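Local coordinates for 2-oxoglutarate (2OG) and Fe(II)-dependent oxygenase superfamily protein (Arabidopsis thaliana, PDB 6KWA) that probably catalyses the irreversible 2-oxoglutarate-dependent oxidation of the auxin indole-3-acetic acid to the inactive 2-oxoindole-3-acetic acid, at residues Met1-Asp6 against Arg20-Arg25; Thr124-Lys129 against Leu175-Asp180; Gly212-Ile217 against Thr251-Pro256. One frame throughout, in Å; residues are numbered along the deposited sequence.

Contact 1 of 3, residues Met1-Asp6 against Arg20-Arg25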
ATOM      1  N   MET A   1     -11.297 -13.560   7.630  1.00 63.33           N
ATOM      2  CA  MET A   1     -11.592 -12.278   8.260  1.00 64.68           C
ATOM      3  C   MET A   1     -10.288 -11.564   8.571  1.00 63.86           C
ATOM      4  O   MET A   1      -9.414 -12.116   9.246  1.00 64.00           O
ATOM      5  CB  MET A   1     -12.422 -12.428   9.542  1.00 67.55           C
ATOM      6  CG  MET A   1     -12.429 -11.129  10.414  1.00 72.66           C
ATOM      7  SD  MET A   1     -13.362 -11.232  11.974  1.00 97.64           S
ATOM      8  CE  MET A   1     -13.250  -9.567  12.646  1.00 66.92           C
ATOM      9  N   ILE A   2     -10.158 -10.332   8.095  1.00 59.18           N
ATOM     10  CA  ILE A   2      -8.912  -9.606   8.311  1.00 59.54           C
ATOM     11  C   ILE A   2      -8.808  -9.022   9.728  1.00 55.37           C
ATOM     12  O   ILE A   2      -9.740  -8.397  10.235  1.00 53.44           O
ATOM     13  CB  ILE A   2      -8.787  -8.479   7.293  1.00 49.24           C
ATOM     14  CG1 ILE A   2      -7.584  -7.596   7.610  1.00 50.64           C
ATOM     15  CG2 ILE A   2     -10.089  -7.641   7.261  1.00 54.09           C
ATOM     16  CD1 ILE A   2      -7.348  -6.529   6.568  1.00 45.92           C
ATOM     17  N   PRO A   3      -7.671  -9.282  10.391  1.00 49.37           N
ATOM     18  CA  PRO A   3      -7.459  -8.832  11.760  1.00 43.06           C
ATOM     19  C   PRO A   3      -7.072  -7.379  11.810  1.00 47.44           C
ATOM     20  O   PRO A   3      -6.545  -6.798  10.855  1.00 46.43           O
ATOM     21  CB  PRO A   3      -6.329  -9.730  12.259  1.00 48.64           C
ATOM     22  CG  PRO A   3      -5.636 -10.185  11.043  1.00 49.00           C
ATOM     23  CD  PRO A   3      -6.667 -10.279   9.981  1.00 53.29           C
ATOM     24  N   THR A   4      -7.383  -6.776  12.939  1.00 47.35           N
ATOM     25  CA  THR A   4      -6.970  -5.436  13.213  1.00 49.41           C
ATOM     26  C   THR A   4      -5.945  -5.531  14.306  1.00 49.28           C
ATOM     27  O   THR A   4      -6.127  -6.302  15.243  1.00 48.03           O
ATOM     28  CB  THR A   4      -8.125  -4.562  13.609  1.00 51.49           C
ATOM     29  OG1 THR A   4      -8.990  -4.430  12.478  1.00 49.20           O
ATOM     30  CG2 THR A   4      -7.604  -3.192  14.043  1.00 45.95           C
ATOM     31  N   ILE A   5      -4.812  -4.871  14.088  1.00 46.25           N
ATOM     32  CA  ILE A   5      -3.668  -4.903  14.992  1.00 45.79           C
ATOM     33  C   ILE A   5      -3.365  -3.548  15.621  1.00 43.01           C
ATOM     34  O   ILE A   5      -3.199  -2.552  14.923  1.00 42.40           O
ATOM     35  CB  ILE A   5      -2.434  -5.447  14.242  1.00 42.96           C
ATOM     36  CG1 ILE A   5      -2.701  -6.937  13.996  1.00 45.79           C
ATOM     37  CG2 ILE A   5      -1.167  -5.246  15.037  1.00 41.55           C
ATOM     38  CD1 ILE A   5      -1.536  -7.717  13.505  1.00 44.61           C
ATOM     39  N   ASP A   6      -3.300  -3.532  16.947  1.00 50.10           N
ATOM     40  CA  ASP A   6      -3.029  -2.329  17.748  1.00 47.48           C
ATOM     41  C   ASP A   6      -1.532  -2.126  17.878  1.00 47.16           C
ATOM     42  O   ASP A   6      -0.881  -2.828  18.644  1.00 49.35           O
ATOM     43  CB  ASP A   6      -3.680  -2.484  19.139  1.00 53.14           C
ATOM     44  CG  ASP A   6      -3.620  -1.199  19.998  1.00 53.25           C
ATOM     45  OD1 ASP A   6      -2.864  -0.250  19.698  1.00 48.32           O
ATOM     46  OD2 ASP A   6      -4.363  -1.154  20.999  1.00 60.04           O
ATOM     47  N   ARG A  20       2.967 -11.229  12.554  1.00 38.23           N
ATOM     48  CA  ARG A  20       3.430 -12.369  11.793  1.00 34.20           C
ATOM     49  C   ARG A  20       2.277 -13.321  11.427  1.00 38.39           C
ATOM     50  O   ARG A  20       2.185 -13.776  10.302  1.00 38.22           O
ATOM     51  CB  ARG A  20       4.471 -13.127  12.591  1.00 37.16           C
ATOM     52  CG  ARG A  20       4.809 -14.488  12.004  1.00 39.90           C
ATOM     53  CD  ARG A  20       5.973 -15.122  12.796  1.00 38.74           C
ATOM     54  NE  ARG A  20       6.107 -16.542  12.491  1.00 37.64           N
ATOM     55  CZ  ARG A  20       7.023 -17.332  13.036  1.00 41.45           C
ATOM     56  NH1 ARG A  20       7.872 -16.847  13.924  1.00 40.79           N
ATOM     57  NH2 ARG A  20       7.090 -18.599  12.698  1.00 41.05           N
ATOM     58  N   GLU A  21       1.363 -13.583  12.349  1.00 37.08           N
ATOM     59  CA  GLU A  21       0.368 -14.603  12.065  1.00 44.35           C
ATOM     60  C   GLU A  21      -0.708 -14.070  11.144  1.00 43.67           C
ATOM     61  O   GLU A  21      -1.215 -14.812  10.296  1.00 41.09           O
ATOM     62  CB  GLU A  21      -0.284 -15.132  13.353  1.00 46.44           C
ATOM     63  CG  GLU A  21       0.502 -16.271  13.994  1.00 57.17           C
ATOM     64  CD  GLU A  21       0.181 -16.485  15.465  1.00 67.48           C
ATOM     65  OE1 GLU A  21      -0.991 -16.289  15.876  1.00 76.04           O
ATOM     66  OE2 GLU A  21       1.097 -16.912  16.199  1.00 73.38           O
ATOM     67  N   ALA A  22      -1.017 -12.785  11.266  1.00 40.58           N
ATOM     68  CA  ALA A  22      -1.887 -12.144  10.288  1.00 43.03           C
ATOM     69  C   ALA A  22      -1.293 -12.248   8.895  1.00 44.52           C
ATOM     70  O   ALA A  22      -1.963 -12.671   7.937  1.00 41.61           O
ATOM     71  CB  ALA A  22      -2.102 -10.679  10.660  1.00 39.30           C
ATOM     72  N   SER A  23      -0.010 -11.920   8.805  1.00 32.92           N
ATOM     73  CA  SER A  23       0.683 -11.860   7.527  1.00 37.75           C
ATOM     74  C   SER A  23       0.879 -13.224   6.873  1.00 40.71           C
ATOM     75  O   SER A  23       0.931 -13.333   5.661  1.00 39.08           O
ATOM     76  CB  SER A  23       2.044 -11.215   7.739  1.00 36.91           C
ATOM     77  OG  SER A  23       1.908  -9.874   8.177  1.00 39.97           O
ATOM     78  N   GLU A  24       0.933 -14.270   7.678  1.00 39.19           N
ATOM     79  CA  GLU A  24       1.121 -15.615   7.146  1.00 40.91           C
ATOM     80  C   GLU A  24      -0.178 -16.223   6.712  1.00 44.66           C
ATOM     81  O   GLU A  24      -0.245 -16.888   5.662  1.00 44.59           O
ATOM     82  CB  GLU A  24       1.768 -16.513   8.194  1.00 38.54           C
ATOM     83  CG  GLU A  24       3.258 -16.297   8.348  1.00 42.19           C
ATOM     84  CD  GLU A  24       3.876 -17.089   9.497  1.00 46.42           C
ATOM     85  OE1 GLU A  24       3.141 -17.811  10.189  1.00 46.04           O
ATOM     86  OE2 GLU A  24       5.116 -16.997   9.689  1.00 44.58           O
ATOM     87  N   ARG A  25      -1.230 -15.961   7.485  1.00 41.92           N
ATOM     88  CA  ARG A  25      -2.504 -16.622   7.240  1.00 41.27           C
ATOM     89  C   ARG A  25      -3.384 -15.854   6.260  1.00 48.60           C
ATOM     90  O   ARG A  25      -4.026 -16.464   5.415  1.00 45.14           O
ATOM     91  CB  ARG A  25      -3.252 -16.832   8.555  1.00 46.49           C
ATOM     92  CG  ARG A  25      -4.709 -17.258   8.377  1.00 50.76           C
ATOM     93  CD  ARG A  25      -4.831 -18.588   7.645  1.00 50.31           C
ATOM     94  NE  ARG A  25      -6.233 -18.971   7.500  1.00 60.69           N
ATOM     95  CZ  ARG A  25      -6.941 -18.835   6.380  1.00 60.32           C
ATOM     96  NH1 ARG A  25      -6.376 -18.328   5.288  1.00 55.79           N
ATOM     97  NH2 ARG A  25      -8.211 -19.217   6.348  1.00 59.47           N
TER
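Pro3 and Ile5 both close on the methyl group of Ala22. CG of the Pro3 ring lies 3.6 Å from Ala22 CB. The terminal CD1 of Ile5 reaches Ala22 CB at 4.1 Å. Ile5 places CG1 beside its backbone N (chi1 -70°), and a nearly straight second torsion then carries CD1 across to the helix. Because the helix offers only a methyl here, the backbones come close: Pro3 CA and Ala22 CA are 6.6 Å apart.

Backbone bonds to the next strand position both residues, Pro3 just before strand 4-6 and Ile5 within it. These bonds, to Arg30 and Ile32, pair strand 4-6 with strand 28-32, which runs parallel to it. Helix 12-25 connects the two strands, which makes this the strand-helix packing of a beta-alpha-beta crossover. Phe29 of the second strand also touches Ala22. Ile5 also packs on Leu15, Lys18 and Ile19, earlier in the same helix.

Away from the packing, Arg20 NE forms a salt bridge to Glu24 OE2 at 3.0 Å, bent to 140° at the hydrogen. Arg20 NH1 bonds Ser133 O at the end of helix 106-133, and Tyr134 OH in the following loop bonds Glu24 OE2.

The direct contact is apolar and buries about 100 Å², consistent with packing and exclusion of water; the directional bonds lie with strand 28-32.

Contact 2 of 3, residues Thr124-Lys129 against Leu175-Asp180; sequences TDLARK and LTILQD
Leu126 and Leu175 meet where helix 106-133 packs on the larger sheet of the double-stranded beta-helix, the fold of 2-oxoglutarate-dependent oxygenases. The two leucines bury the most surface, and Ile177 is third. Axes of helix 124-129 and strand 175-179 approach to 9.8 Å and run at 138° to each other, so the strand runs at a slant to the helix, nearer antiparallel than parallel.

Leu175 supplies one methyl, CD1. It touches CB of Leu126 at 3.9 Å, close to the root of that side chain, and also lies against the backbone N of Ala127. Its CG stands opposite its own backbone N (chi1 170°), and CD1 extends from there toward the helix. Leu126 turns the other way about its first bond, with CG beside its backbone N (chi1 -65°). Its branch therefore runs on along the sheet to the next residue facing the helix. Ile177, two positions after Leu175, meets it with its own end: Leu126 CD1 and Ile177 CD1 are 4.3 Å apart. Ile209 of adjacent strand 207-211 touches both Leu126 and Ile177, continuing the apolar layer.

The side chain of Ile177 is about 11 Å from the bound magnesium. Just past the strand, Asp180 OD1 forms a salt bridge with Arg238 NH2. Arg238 is a 2-oxoglutarate-binding residue, though no 2-oxoglutarate is bound to this chain. Between Leu175 and Ile177, Thr176 OG1 is hydrogen-bonded to OD2 of Asp171, a metal ligand.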
ATOM      1  N   THR A 124       8.587   1.093   7.345  1.00 41.94           N
ATOM      2  CA  THR A 124       9.861   0.545   7.818  1.00 44.80           C
ATOM      3  C   THR A 124       9.725  -0.028   9.237  1.00 42.47           C
ATOM      4  O   THR A 124      10.363  -1.029   9.563  1.00 43.02           O
ATOM      5  CB  THR A 124      10.978   1.603   7.800  1.00 40.26           C
ATOM      6  OG1 THR A 124      10.575   2.700   8.613  1.00 49.44           O
ATOM      7  CG2 THR A 124      11.237   2.084   6.375  1.00 40.22           C
ATOM      8  N   ASP A 125       8.903   0.588  10.082  1.00 36.96           N
ATOM      9  CA  ASP A 125       8.584  -0.025  11.368  1.00 38.28           C
ATOM     10  C   ASP A 125       7.896  -1.417  11.232  1.00 37.82           C
ATOM     11  O   ASP A 125       8.191  -2.325  12.003  1.00 39.54           O
ATOM     12  CB  ASP A 125       7.693   0.889  12.209  1.00 39.39           C
ATOM     13  CG  ASP A 125       8.448   2.127  12.739  1.00 55.85           C
ATOM     14  OD1 ASP A 125       9.702   2.147  12.688  1.00 51.20           O
ATOM     15  OD2 ASP A 125       7.786   3.066  13.246  1.00 53.66           O
ATOM     16  N   LEU A 126       6.908  -1.547  10.350  1.00 34.89           N
ATOM     17  CA  LEU A 126       6.187  -2.828  10.153  1.00 35.43           C
ATOM     18  C   LEU A 126       7.155  -3.831   9.562  1.00 40.28           C
ATOM     19  O   LEU A 126       7.157  -4.987   9.930  1.00 35.47           O
ATOM     20  CB  LEU A 126       4.968  -2.655   9.253  1.00 34.27           C
ATOM     21  CG  LEU A 126       3.854  -1.755   9.838  1.00 37.87           C
ATOM     22  CD1 LEU A 126       2.752  -1.447   8.794  1.00 39.53           C
ATOM     23  CD2 LEU A 126       3.236  -2.396  11.056  1.00 37.80           C
ATOM     24  N   ALA A 127       8.000  -3.385   8.640  1.00 39.32           N
ATOM     25  CA  ALA A 127       8.966  -4.310   8.057  1.00 38.11           C
ATOM     26  C   ALA A 127       9.927  -4.848   9.132  1.00 41.78           C
ATOM     27  O   ALA A 127      10.176  -6.048   9.203  1.00 42.14           O
ATOM     28  CB  ALA A 127       9.741  -3.627   6.960  1.00 38.28           C
ATOM     29  N   ARG A 128      10.450  -3.966   9.969  1.00 34.96           N
ATOM     30  CA  ARG A 128      11.362  -4.395  11.033  1.00 42.29           C
ATOM     31  C   ARG A 128      10.623  -5.340  11.958  1.00 40.20           C
ATOM     32  O   ARG A 128      11.162  -6.365  12.381  1.00 39.00           O
ATOM     33  CB  ARG A 128      11.941  -3.218  11.817  1.00 40.03           C
ATOM     34  CG  ARG A 128      12.993  -3.670  12.872  1.00 49.28           C
ATOM     35  CD  ARG A 128      13.579  -2.484  13.578  1.00 55.39           C
ATOM     36  NE  ARG A 128      14.163  -1.556  12.609  1.00 66.99           N
ATOM     37  CZ  ARG A 128      15.468  -1.396  12.395  1.00 65.68           C
ATOM     38  NH1 ARG A 128      16.353  -2.055  13.131  1.00 63.19           N
ATOM     39  NH2 ARG A 128      15.892  -0.537  11.468  1.00 57.89           N
ATOM     40  N   LYS A 129       9.368  -5.021  12.262  1.00 43.13           N
ATOM     41  CA  LYS A 129       8.617  -5.887  13.162  1.00 40.46           C
ATOM     42  C   LYS A 129       8.443  -7.304  12.587  1.00 39.66           C
ATOM     43  O   LYS A 129       8.440  -8.280  13.335  1.00 38.96           O
ATOM     44  CB  LYS A 129       7.257  -5.289  13.486  1.00 38.70           C
ATOM     45  CG  LYS A 129       7.305  -4.073  14.397  1.00 41.24           C
ATOM     46  CD  LYS A 129       5.899  -3.669  14.801  1.00 37.67           C
ATOM     47  CE  LYS A 129       5.870  -2.283  15.467  1.00 45.22           C
ATOM     48  NZ  LYS A 129       6.774  -2.235  16.607  1.00 42.15           N
ATOM     49  N   LEU A 175       5.452  -4.744   0.912  1.00 36.05           N
ATOM     50  CA  LEU A 175       4.377  -4.362   1.803  1.00 39.85           C
ATOM     51  C   LEU A 175       3.643  -3.121   1.298  1.00 41.52           C
ATOM     52  O   LEU A 175       4.270  -2.198   0.835  1.00 43.98           O
ATOM     53  CB  LEU A 175       5.022  -4.114   3.169  1.00 44.04           C
ATOM     54  CG  LEU A 175       4.443  -3.504   4.422  1.00 45.95           C
ATOM     55  CD1 LEU A 175       5.455  -3.825   5.518  1.00 43.94           C
ATOM     56  CD2 LEU A 175       4.327  -1.991   4.251  1.00 39.76           C
ATOM     57  N   THR A 176       2.328  -3.059   1.461  1.00 42.43           N
ATOM     58  CA  THR A 176       1.583  -1.898   0.988  1.00 46.77           C
ATOM     59  C   THR A 176       0.778  -1.268   2.127  1.00 42.69           C
ATOM     60  O   THR A 176       0.136  -1.973   2.886  1.00 40.43           O
ATOM     61  CB  THR A 176       0.629  -2.275  -0.167  1.00 50.03           C
ATOM     62  OG1 THR A 176       1.393  -2.806  -1.256  1.00 48.33           O
ATOM     63  CG2 THR A 176      -0.164  -1.048  -0.641  1.00 47.41           C
ATOM     64  N   ILE A 177       0.830   0.056   2.255  1.00 43.55           N
ATOM     65  CA  ILE A 177       0.003   0.749   3.250  1.00 40.44           C
ATOM     66  C   ILE A 177      -1.099   1.515   2.532  1.00 43.68           C
ATOM     67  O   ILE A 177      -0.824   2.388   1.719  1.00 41.19           O
ATOM     68  CB  ILE A 177       0.848   1.699   4.132  1.00 37.55           C
ATOM     69  CG1 ILE A 177       1.945   0.885   4.829  1.00 37.92           C
ATOM     70  CG2 ILE A 177      -0.037   2.458   5.134  1.00 39.88           C
ATOM     71  CD1 ILE A 177       2.772   1.617   5.787  1.00 39.63           C
ATOM     72  N   LEU A 178      -2.355   1.169   2.808  1.00 42.04           N
ATOM     73  CA  LEU A 178      -3.445   1.785   2.062  1.00 42.45           C
ATOM     74  C   LEU A 178      -4.288   2.665   2.979  1.00 40.54           C
ATOM     75  O   LEU A 178      -4.860   2.181   3.953  1.00 36.46           O
ATOM     76  CB  LEU A 178      -4.334   0.703   1.399  1.00 40.80           C
ATOM     77  CG  LEU A 178      -5.538   1.232   0.586  1.00 48.12           C
ATOM     78  CD1 LEU A 178      -5.076   1.789  -0.767  1.00 45.99           C
ATOM     79  CD2 LEU A 178      -6.581   0.162   0.360  1.00 45.54           C
ATOM     80  N   GLN A 179      -4.376   3.949   2.649  1.00 43.61           N
ATOM     81  CA  GLN A 179      -5.363   4.836   3.261  1.00 44.24           C
ATOM     82  C   GLN A 179      -6.565   4.811   2.324  1.00 45.47           C
ATOM     83  O   GLN A 179      -6.520   5.379   1.235  1.00 49.06           O
ATOM     84  CB  GLN A 179      -4.813   6.265   3.453  1.00 44.26           C
ATOM     85  CG  GLN A 179      -5.807   7.261   4.087  1.00 43.46           C
ATOM     86  CD  GLN A 179      -5.250   8.678   4.207  1.00 46.22           C
ATOM     87  OE1 GLN A 179      -4.051   8.870   4.331  1.00 47.17           O
ATOM     88  NE2 GLN A 179      -6.126   9.674   4.126  1.00 45.24           N
ATOM     89  N   ASP A 180      -7.616   4.102   2.713  1.00 46.93           N
ATOM     90  CA  ASP A 180      -8.709   3.841   1.795  1.00 51.08           C
ATOM     91  C   ASP A 180      -9.748   4.960   1.991  1.00 54.28           C
ATOM     92  O   ASP A 180      -9.603   5.764   2.886  1.00 55.53           O
ATOM     93  CB  ASP A 180      -9.309   2.465   2.064  1.00 51.86           C
ATOM     94  CG  ASP A 180     -10.143   1.955   0.908  1.00 59.95           C
ATOM     95  OD1 ASP A 180     -10.317   2.708  -0.063  1.00 63.38           O
ATOM     96  OD2 ASP A 180     -10.665   0.817   0.987  1.00 61.44           O
TER

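Contact 3 of 3, residues Gly212-Ile217 against Thr251-Pro256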
ATOM      1  N   GLY A 212       2.870  -8.271  -0.368  1.00 48.22           N
ATOM      2  CA  GLY A 212       2.898  -8.535  -1.798  1.00 45.92           C
ATOM      3  C   GLY A 212       3.877  -9.638  -2.203  1.00 50.14           C
ATOM      4  O   GLY A 212       4.466 -10.332  -1.348  1.00 47.32           O
ATOM      5  N   ASP A 213       4.067  -9.793  -3.511  1.00 50.01           N
ATOM      6  CA  ASP A 213       4.917 -10.860  -4.069  1.00 50.40           C
ATOM      7  C   ASP A 213       6.327 -10.890  -3.477  1.00 50.34           C
ATOM      8  O   ASP A 213       6.871 -11.950  -3.217  1.00 48.53           O
ATOM      9  CB  ASP A 213       5.001 -10.714  -5.594  1.00 56.49           C
ATOM     10  CG  ASP A 213       3.653 -10.989  -6.306  1.00 60.19           C
ATOM     11  OD1 ASP A 213       2.754 -11.671  -5.732  1.00 53.74           O
ATOM     12  OD2 ASP A 213       3.501 -10.498  -7.455  1.00 63.28           O
ATOM     13  N   MET A 214       6.903  -9.725  -3.220  1.00 52.63           N
ATOM     14  CA  MET A 214       8.265  -9.657  -2.699  1.00 49.59           C
ATOM     15  C   MET A 214       8.369 -10.219  -1.300  1.00 49.23           C
ATOM     16  O   MET A 214       9.429 -10.694  -0.902  1.00 51.44           O
ATOM     17  CB  MET A 214       8.752  -8.225  -2.704  1.00 50.49           C
ATOM     18  CG  MET A 214      10.225  -8.044  -2.883  1.00 63.88           C
ATOM     19  SD  MET A 214      10.822  -8.675  -4.471  1.00 82.73           S
ATOM     20  CE  MET A 214       9.540  -8.148  -5.609  1.00 53.60           C
ATOM     21  N   ALA A 215       7.274 -10.174  -0.549  1.00 42.79           N
ATOM     22  CA  ALA A 215       7.314 -10.655   0.819  1.00 43.22           C
ATOM     23  C   ALA A 215       7.286 -12.189   0.856  1.00 48.95           C
ATOM     24  O   ALA A 215       7.953 -12.815   1.681  1.00 45.43           O
ATOM     25  CB  ALA A 215       6.161 -10.058   1.635  1.00 40.43           C
ATOM     26  N   THR A 216       6.522 -12.787  -0.049  1.00 46.08           N
ATOM     27  CA  THR A 216       6.468 -14.232  -0.168  1.00 49.64           C
ATOM     28  C   THR A 216       7.831 -14.772  -0.598  1.00 48.51           C
ATOM     29  O   THR A 216       8.321 -15.745  -0.036  1.00 49.82           O
ATOM     30  CB  THR A 216       5.379 -14.674  -1.181  1.00 53.03           C
ATOM     31  OG1 THR A 216       4.129 -14.067  -0.828  1.00 48.57           O
ATOM     32  CG2 THR A 216       5.217 -16.200  -1.189  1.00 45.46           C
ATOM     33  N   ILE A 217       8.458 -14.116  -1.563  1.00 47.91           N
ATOM     34  CA  ILE A 217       9.785 -14.518  -2.025  1.00 49.34           C
ATOM     35  C   ILE A 217      10.786 -14.412  -0.880  1.00 55.89           C
ATOM     36  O   ILE A 217      11.499 -15.362  -0.573  1.00 58.36           O
ATOM     37  CB  ILE A 217      10.264 -13.637  -3.185  1.00 53.59           C
ATOM     38  CG1 ILE A 217       9.380 -13.837  -4.415  1.00 52.35           C
ATOM     39  CG2 ILE A 217      11.728 -13.895  -3.495  1.00 55.36           C
ATOM     40  CD1 ILE A 217       9.600 -12.761  -5.480  1.00 54.24           C
ATOM     41  N   THR A 251      19.980  -5.437  -7.125  1.00 97.17           N
ATOM     42  CA  THR A 251      20.040  -6.844  -6.751  1.00 97.81           C
ATOM     43  C   THR A 251      18.773  -7.603  -7.103  1.00 99.35           C
ATOM     44  O   THR A 251      17.685  -7.030  -7.144  1.00 97.42           O
ATOM     45  CB  THR A 251      20.303  -6.957  -5.222  1.00 98.20           C
ATOM     46  OG1 THR A 251      21.548  -6.321  -4.907  1.00 99.26           O
ATOM     47  CG2 THR A 251      20.292  -8.410  -4.717  1.00 97.69           C
ATOM     48  N   ASP A 252      18.900  -8.900  -7.349  1.00 98.97           N
ATOM     49  CA  ASP A 252      17.713  -9.713  -7.495  1.00101.00           C
ATOM     50  C   ASP A 252      17.578 -10.430  -6.142  1.00 95.47           C
ATOM     51  O   ASP A 252      18.483 -11.135  -5.699  1.00 94.60           O
ATOM     52  CB  ASP A 252      17.842 -10.646  -8.708  1.00102.73           C
ATOM     53  CG  ASP A 252      16.590 -11.462  -8.970  1.00105.42           C
ATOM     54  OD1 ASP A 252      15.735 -11.595  -8.068  1.00105.54           O
ATOM     55  OD2 ASP A 252      16.424 -11.906 -10.128  1.00107.88           O
ATOM     56  N   LEU A 253      16.441 -10.199  -5.490  1.00 87.32           N
ATOM     57  CA  LEU A 253      16.169 -10.616  -4.106  1.00 88.23           C
ATOM     58  C   LEU A 253      16.037 -12.110  -3.830  1.00 86.99           C
ATOM     59  O   LEU A 253      15.162 -12.771  -4.393  1.00 87.84           O
ATOM     60  CB  LEU A 253      14.859  -9.983  -3.639  1.00 82.76           C
ATOM     61  CG  LEU A 253      14.422 -10.416  -2.243  1.00 74.49           C
ATOM     62  CD1 LEU A 253      15.432  -9.943  -1.195  1.00 66.92           C
ATOM     63  CD2 LEU A 253      13.074  -9.837  -1.939  1.00 69.94           C
ATOM     64  N   GLU A 254      16.902 -12.654  -2.979  1.00 82.46           N
ATOM     65  CA  GLU A 254      16.612 -13.964  -2.413  1.00 85.59           C
ATOM     66  C   GLU A 254      16.542 -13.929  -0.854  1.00 80.30           C
ATOM     67  O   GLU A 254      16.956 -12.937  -0.234  1.00 74.25           O
ATOM     68  CB  GLU A 254      17.644 -14.974  -2.945  1.00 97.09           C
ATOM     69  CG  GLU A 254      16.950 -16.109  -3.739  1.00104.73           C
ATOM     70  CD  GLU A 254      17.821 -17.312  -4.105  1.00111.30           C
ATOM     71  OE1 GLU A 254      19.045 -17.162  -4.363  1.00109.05           O
ATOM     72  OE2 GLU A 254      17.250 -18.429  -4.103  1.00110.79           O
ATOM     73  N   PRO A 255      15.976 -14.981  -0.218  1.00 72.47           N
ATOM     74  CA  PRO A 255      15.682 -14.913   1.227  1.00 68.39           C
ATOM     75  C   PRO A 255      16.871 -14.963   2.196  1.00 63.06           C
ATOM     76  O   PRO A 255      17.892 -15.564   1.884  1.00 70.33           O
ATOM     77  CB  PRO A 255      14.812 -16.160   1.474  1.00 70.20           C
ATOM     78  CG  PRO A 255      14.251 -16.534   0.174  1.00 69.74           C
ATOM     79  CD  PRO A 255      15.267 -16.110  -0.852  1.00 75.44           C
ATOM     80  N   PRO A 256      16.737 -14.313   3.360  1.00 60.87           N
ATOM     81  CA  PRO A 256      17.672 -14.609   4.444  1.00 59.66           C
ATOM     82  C   PRO A 256      17.735 -16.123   4.682  1.00 62.88           C
ATOM     83  O   PRO A 256      16.699 -16.801   4.727  1.00 63.39           O
ATOM     84  CB  PRO A 256      17.054 -13.882   5.637  1.00 59.96           C
ATOM     85  CG  PRO A 256      16.347 -12.709   5.022  1.00 55.22           C
ATOM     86  CD  PRO A 256      15.868 -13.164   3.668  1.00 55.23           C
TER
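The carbonyl oxygen of Ile217 is met by the ring of Pro255 through three carbons. CG is nearest, with Ile217 O to Pro255 CG only 3.1 Å, while CB and CD of the ring stand farther off. This is a close contact of a carbonyl with aliphatic carbons and not a conventional hydrogen bond. It is also where the backbones come nearest, at 6.7 Å between Ile217 CA and Pro255 CA.

Leu253 buries the largest area in the contact. Its methyl CD2 sits against the side chain of Met214, 3.5 Å from CG and 3.6 Å from SD. The first distance is tighter than usual for two carbons. The methionine chain does not extend straight outward: it bends at chi2 (62°) and again at chi3 (41°), and the two side chains cross at a slant. Ile217 touches the backbone of the same residue. Its CG2, opposite the backbone N about the first bond, lies 3.7 Å from Leu253 O.

Leu253 points at the helix and the ring of Pro255 touches it, while Glu254 between them points away and makes a long, weak ion pair with Arg266. The helix starts from Gly212 at the N-cap, whose O accepts the N-H of Ala215 at 2.9 Å. Asp213 OD1 bonds both Asn225 ND2 and Thr170 OG1. Thr170 lies between the metal ligands His169 and Asp171, and the Asp213 backbone bonds Asp171, so the start of the helix is tied to the metal-binding segment.

Helix 213-218 directly follows strand 207-211 of the larger sheet. Segment 251-256 belongs to the loop after strand 237-245. It packs against helix 213-218 at the protein surface, with Trp218 touching both Leu253 and Pro256.

How the contacts relate
The three contacts follow one another along the chain and share no atoms. Contacts 1 and 2 have centres 13 Å apart and reach the same sheet. Lys129 of contact 2 touches Leu15 and Ile19, which also pack on Ile5 of contact 1, so helices 12-25 and 106-133 are neighbours. Contacts 2 and 3 come nearest, with about 5 Å between their closest atoms. Both lie near the magnesium site of His169, Asp171 and His228. Side chains of Leu175 and Met214 lie about 8 and 9 Å from that of Asp171; those of Ile177 and Met214 are about 11 and 13 Å from the magnesium. Contact 1 lies away from this site.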